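Local coordinates for protein nigritoxine (Vibrio nigripulchritudo, PDB 5M41) that is a bacterial toxin that acts on crustaceans and insects and is built on a new fold, at residues Q51-E55 / K108-N112; K96-L100 / T111-Q115. All coordinates share one frame; numbering follows the deposited sequence.

Interaction 1 of 2, residues Q51-E55 / K108-N112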
# COMPACT_ATOMS: atom_id res chain seq x y z
N GLN A 51 -35.78 -8.88 23.58
CA GLN A 51 -35.45 -8.73 24.98
C GLN A 51 -36.71 -8.78 25.86
O GLN A 51 -36.72 -9.44 26.91
CB GLN A 51 -34.61 -7.48 25.22
CG GLN A 51 -34.10 -7.37 26.66
CD GLN A 51 -33.23 -6.15 26.90
OE1 GLN A 51 -32.87 -5.86 28.05
NE2 GLN A 51 -32.91 -5.43 25.84
N ILE A 52 -37.78 -8.12 25.41
CA ILE A 52 -39.06 -8.16 26.13
C ILE A 52 -39.56 -9.61 26.20
O ILE A 52 -40.00 -10.06 27.26
CB ILE A 52 -40.14 -7.26 25.48
CG1 ILE A 52 -39.80 -5.78 25.65
CG2 ILE A 52 -41.51 -7.55 26.09
CD1 ILE A 52 -40.57 -4.86 24.73
N ARG A 53 -39.49 -10.31 25.08
CA ARG A 53 -39.99 -11.67 25.00
C ARG A 53 -39.27 -12.60 25.97
O ARG A 53 -39.92 -13.25 26.79
CB ARG A 53 -39.92 -12.19 23.57
CG ARG A 53 -40.57 -13.56 23.39
CD ARG A 53 -41.00 -13.80 21.96
NE ARG A 53 -39.87 -13.90 21.03
CZ ARG A 53 -39.11 -14.98 20.86
NH1 ARG A 53 -39.34 -16.08 21.57
NH2 ARG A 53 -38.11 -14.95 19.98
N GLU A 54 -37.94 -12.64 25.89
CA GLU A 54 -37.13 -13.55 26.71
C GLU A 54 -37.27 -13.29 28.22
O GLU A 54 -37.16 -14.20 29.03
CB GLU A 54 -35.66 -13.49 26.29
CG GLU A 54 -34.94 -12.21 26.69
CD GLU A 54 -33.45 -12.22 26.39
OE1 GLU A 54 -32.84 -13.31 26.32
OE2 GLU A 54 -32.87 -11.12 26.25
N GLU A 55 -37.55 -12.03 28.57
CA GLU A 55 -37.61 -11.57 29.95
C GLU A 55 -39.04 -11.67 30.52
O GLU A 55 -39.32 -11.17 31.61
CB GLU A 55 -37.05 -10.14 30.01
CG GLU A 55 -36.62 -9.63 31.37
CD GLU A 55 -37.63 -8.66 31.97
OE1 GLU A 55 -38.49 -8.15 31.22
OE2 GLU A 55 -37.55 -8.40 33.19
N LYS A 108 -32.82 1.36 30.27
CA LYS A 108 -34.27 1.14 30.29
C LYS A 108 -34.86 1.16 28.88
O LYS A 108 -35.68 2.07 28.55
CB LYS A 108 -34.97 2.20 31.17
CG LYS A 108 -34.64 2.13 32.65
CD LYS A 108 -35.84 1.61 33.46
CE LYS A 108 -36.06 0.10 33.29
NZ LYS A 108 -37.51 -0.27 33.32
N PRO A 109 -34.47 0.18 28.02
CA PRO A 109 -35.03 0.23 26.66
C PRO A 109 -36.54 0.00 26.66
O PRO A 109 -37.22 0.45 25.75
CB PRO A 109 -34.29 -0.89 25.91
CG PRO A 109 -33.74 -1.77 26.98
CD PRO A 109 -33.47 -0.89 28.16
N TYR A 110 -37.04 -0.68 27.70
CA TYR A 110 -38.49 -0.88 27.88
C TYR A 110 -38.82 -0.79 29.37
O TYR A 110 -38.05 -1.22 30.21
CB TYR A 110 -38.96 -2.22 27.31
CG TYR A 110 -38.32 -3.43 27.97
CD1 TYR A 110 -38.96 -4.11 29.00
CD2 TYR A 110 -37.07 -3.89 27.56
CE1 TYR A 110 -38.37 -5.21 29.61
CE2 TYR A 110 -36.47 -4.99 28.15
CZ TYR A 110 -37.12 -5.65 29.18
OH TYR A 110 -36.49 -6.74 29.77
N THR A 111 -39.96 -0.18 29.67
CA THR A 111 -40.42 -0.01 31.02
C THR A 111 -41.87 -0.46 31.09
O THR A 111 -42.68 -0.09 30.24
CB THR A 111 -40.34 1.46 31.43
OG1 THR A 111 -39.05 1.95 31.09
CG2 THR A 111 -40.57 1.64 32.96
N ASN A 112 -42.17 -1.30 32.07
CA ASN A 112 -43.55 -1.71 32.30
C ASN A 112 -44.34 -0.58 32.93
O ASN A 112 -44.01 -0.11 34.00
CB ASN A 112 -43.59 -2.95 33.18
CG ASN A 112 -42.97 -4.14 32.50
OD1 ASN A 112 -43.46 -4.60 31.47
ND2 ASN A 112 -41.86 -4.63 33.04
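Tyr110 reaches from the start of strand 110-113 to the end of helix 34-54, and its ring carries nearly all of this contact. The close part is made with Ile52. Its CG1 methylene sits over one face of the ring, 3.8 Å from the centroid and 18° off the ring normal. This is a CH-pi contact. It is shifted toward the inner end of the ring, since Ile52 CG1 comes nearest to Tyr110 CG, at 3.6 Å. Ile52 CD1 carries on to Tyr110 CB, 4.0 Å away. The side chains of Ile52 and Tyr110 run past each other in opposite directions. With Tyr110 CG between the backbone N and the carbonyl carbon (chi1 62°), the ring leaves the strand toward the helix.

The edge and the hydroxyl end are looser and more polar. The extended Gln51 chain passes the ring at a slant and brings CD to its edge, in plane, 3.7 Å from Tyr110 CE2. Its amide stands almost perpendicular to the ring, and Gln51 NE2 ends 3.9 Å from Pro109 CG. Neither approach is a hydrogen bond. At the outer end Tyr110 OH donates a weak hydrogen bond to Glu55 OE1 at 2.8 Å. The Glu55 chain bends at chi2 (-104°) to bring its carboxylate back to the hydroxyl. Glu55, just past the helix, is exposed, so the weak bond is on the solvent side. Ile52 and Pro109 are buried.

The contact is packing of a helix end on one face of the sheet, at its edge strand. Strand 110-113 is the outermost strand on that side of a five-stranded antiparallel sheet. Ile99 of the next strand, 98-102, touches both Ile52 and Tyr110, so helix 34-54 rests on two neighbouring strands.

Interaction 2 of 2, residues K96-L100 / T111-Q115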
# COMPACT_ATOMS: atom_id res chain seq x y z
N LYS A 96 -54.35 2.11 28.83
CA LYS A 96 -53.33 3.04 29.29
C LYS A 96 -52.16 2.31 29.94
O LYS A 96 -51.22 2.93 30.42
CB LYS A 96 -53.94 4.03 30.27
CG LYS A 96 -54.93 5.00 29.64
CD LYS A 96 -55.74 5.69 30.72
CE LYS A 96 -56.26 7.05 30.28
NZ LYS A 96 -57.03 6.97 29.01
N THR A 97 -52.21 0.99 29.98
CA THR A 97 -51.11 0.24 30.57
C THR A 97 -50.49 -0.64 29.50
O THR A 97 -51.11 -0.89 28.48
CB THR A 97 -51.57 -0.61 31.79
OG1 THR A 97 -52.42 -1.67 31.35
CG2 THR A 97 -52.33 0.24 32.78
N GLY A 98 -49.27 -1.10 29.77
CA GLY A 98 -48.45 -1.82 28.80
C GLY A 98 -46.99 -1.42 28.92
O GLY A 98 -46.49 -1.25 30.04
N ILE A 99 -46.31 -1.25 27.79
CA ILE A 99 -44.86 -1.11 27.79
C ILE A 99 -44.42 0.15 27.03
O ILE A 99 -44.80 0.34 25.88
CB ILE A 99 -44.18 -2.36 27.19
CG1 ILE A 99 -44.45 -3.60 28.06
CG2 ILE A 99 -42.68 -2.13 27.02
CD1 ILE A 99 -43.77 -4.86 27.57
N LEU A 100 -43.65 0.99 27.72
CA LEU A 100 -43.06 2.18 27.15
C LEU A 100 -41.69 1.78 26.63
O LEU A 100 -40.88 1.25 27.38
CB LEU A 100 -42.89 3.26 28.24
CG LEU A 100 -42.08 4.47 27.79
CD1 LEU A 100 -42.82 5.25 26.70
CD2 LEU A 100 -41.83 5.37 28.99
N THR A 111 -39.96 -0.18 29.67
CA THR A 111 -40.42 -0.01 31.02
C THR A 111 -41.87 -0.46 31.09
O THR A 111 -42.68 -0.09 30.24
CB THR A 111 -40.34 1.46 31.43
OG1 THR A 111 -39.05 1.95 31.09
CG2 THR A 111 -40.57 1.64 32.96
N ASN A 112 -42.17 -1.30 32.07
CA ASN A 112 -43.55 -1.71 32.30
C ASN A 112 -44.34 -0.58 32.93
O ASN A 112 -44.01 -0.11 34.00
CB ASN A 112 -43.59 -2.95 33.18
CG ASN A 112 -42.97 -4.14 32.50
OD1 ASN A 112 -43.46 -4.60 31.47
ND2 ASN A 112 -41.86 -4.63 33.04
N ILE A 113 -45.36 -0.11 32.23
CA ILE A 113 -46.24 0.90 32.78
C ILE A 113 -47.50 0.15 33.23
O ILE A 113 -48.31 -0.28 32.40
CB ILE A 113 -46.58 1.99 31.76
CG1 ILE A 113 -45.30 2.67 31.21
CG2 ILE A 113 -47.59 2.99 32.34
CD1 ILE A 113 -44.45 3.41 32.25
N GLN A 114 -47.63 -0.03 34.54
CA GLN A 114 -48.80 -0.70 35.12
C GLN A 114 -49.82 0.28 35.72
O GLN A 114 -50.98 -0.07 35.92
CB GLN A 114 -48.36 -1.71 36.19
CG GLN A 114 -47.36 -2.73 35.67
CD GLN A 114 -46.69 -3.50 36.80
OE1 GLN A 114 -47.18 -3.50 37.94
NE2 GLN A 114 -45.57 -4.15 36.49
N GLN A 115 -49.38 1.50 36.01
CA GLN A 115 -50.26 2.53 36.58
C GLN A 115 -49.72 3.91 36.24
O GLN A 115 -48.53 4.05 35.98
CB GLN A 115 -50.36 2.36 38.10
CG GLN A 115 -49.03 2.49 38.84
CD GLN A 115 -49.15 2.10 40.31
OE1 GLN A 115 -50.08 2.49 40.99
NE2 GLN A 115 -48.21 1.30 40.79
O HOH W 1 -38.61 2.61 28.54
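Gly98 and Ile113 form one hydrogen-bonded pair of this antiparallel ladder, and Leu100 and Thr111 form the other. In the first pair Gly98 N donates to Ile113 O, with an N-H...O angle of 168°. Ile113 N returns a bond to Gly98 O at 2.7 Å. In the second, Leu100 N to Thr111 O and Thr111 N to Leu100 O both measure 2.9 Å. Ile99 and Asn112 make the non-hydrogen-bonded pair between them. There Ile99 CA lies 3.4 Å from Thr111 O in a CA-H...O contact.

The side chains divide by face. Ile99 and Asn112 run alongside each other off the same face, and Asn112 OD1 rests 3.7 Å from Ile99 CG1. On the other face Ile113 CG1 turns back beside its backbone N (chi1 -57°) and meets Leu100 CB at 3.9 Å. Beyond the ladder, Thr97 CG2 comes within 3.4 Å of Gln114 O. A water receives a hydrogen bond from Thr111 OG1 and donates one to Leu100 O, so that carbonyl has two donors.

Further out, Leu100 and Ile113 touch Phe88 of strand 86-90, the next strand of the same sheet, and Ile122 of a loop. Phe119 of helix 117-120 also touches Ile113. Thr97 OG1 is hydrogen-bonded to Asp91 OD2, just before the strand begins. Asp118 takes the backbone N of Gln114 and Gln115 where the partner strand ends.

The strands form a beta hairpin, and the segment axes are 136° apart, so the ladder is twisted. All four bonds are main chain to main chain, and Gly98 adopts a backbone shape suited to a residue without a side chain. Leu100 and Ile113 are buried and apolar, while Thr111 on the same face is partly exposed and water-bound. Asn112, on the other face, is exposed.

Interactions 1 and 2 share Thr111 and Asn112, and their centres are 11 Å apart. Strand 110-113 serves both: its backbone pairs with strand 98-102 in interaction 2, and Tyr110 turns to helix 34-54 in interaction 1. Ile99 joins them directly. Ile99 CG2 lies 3.7 Å from Tyr110 CB, and Ile99 CD1 lies 3.8 Å from Ile52 CG2. The helix therefore packs on the face of the sheet that carries Ile99, and Leu100 and Ile113 point to the other face. The centres of interactions 1 and 2 lie about 48 Å and 56 Å from the centre of the chain. Neither includes Val189, Glu192 or Asp195, the residues of the magnesium site.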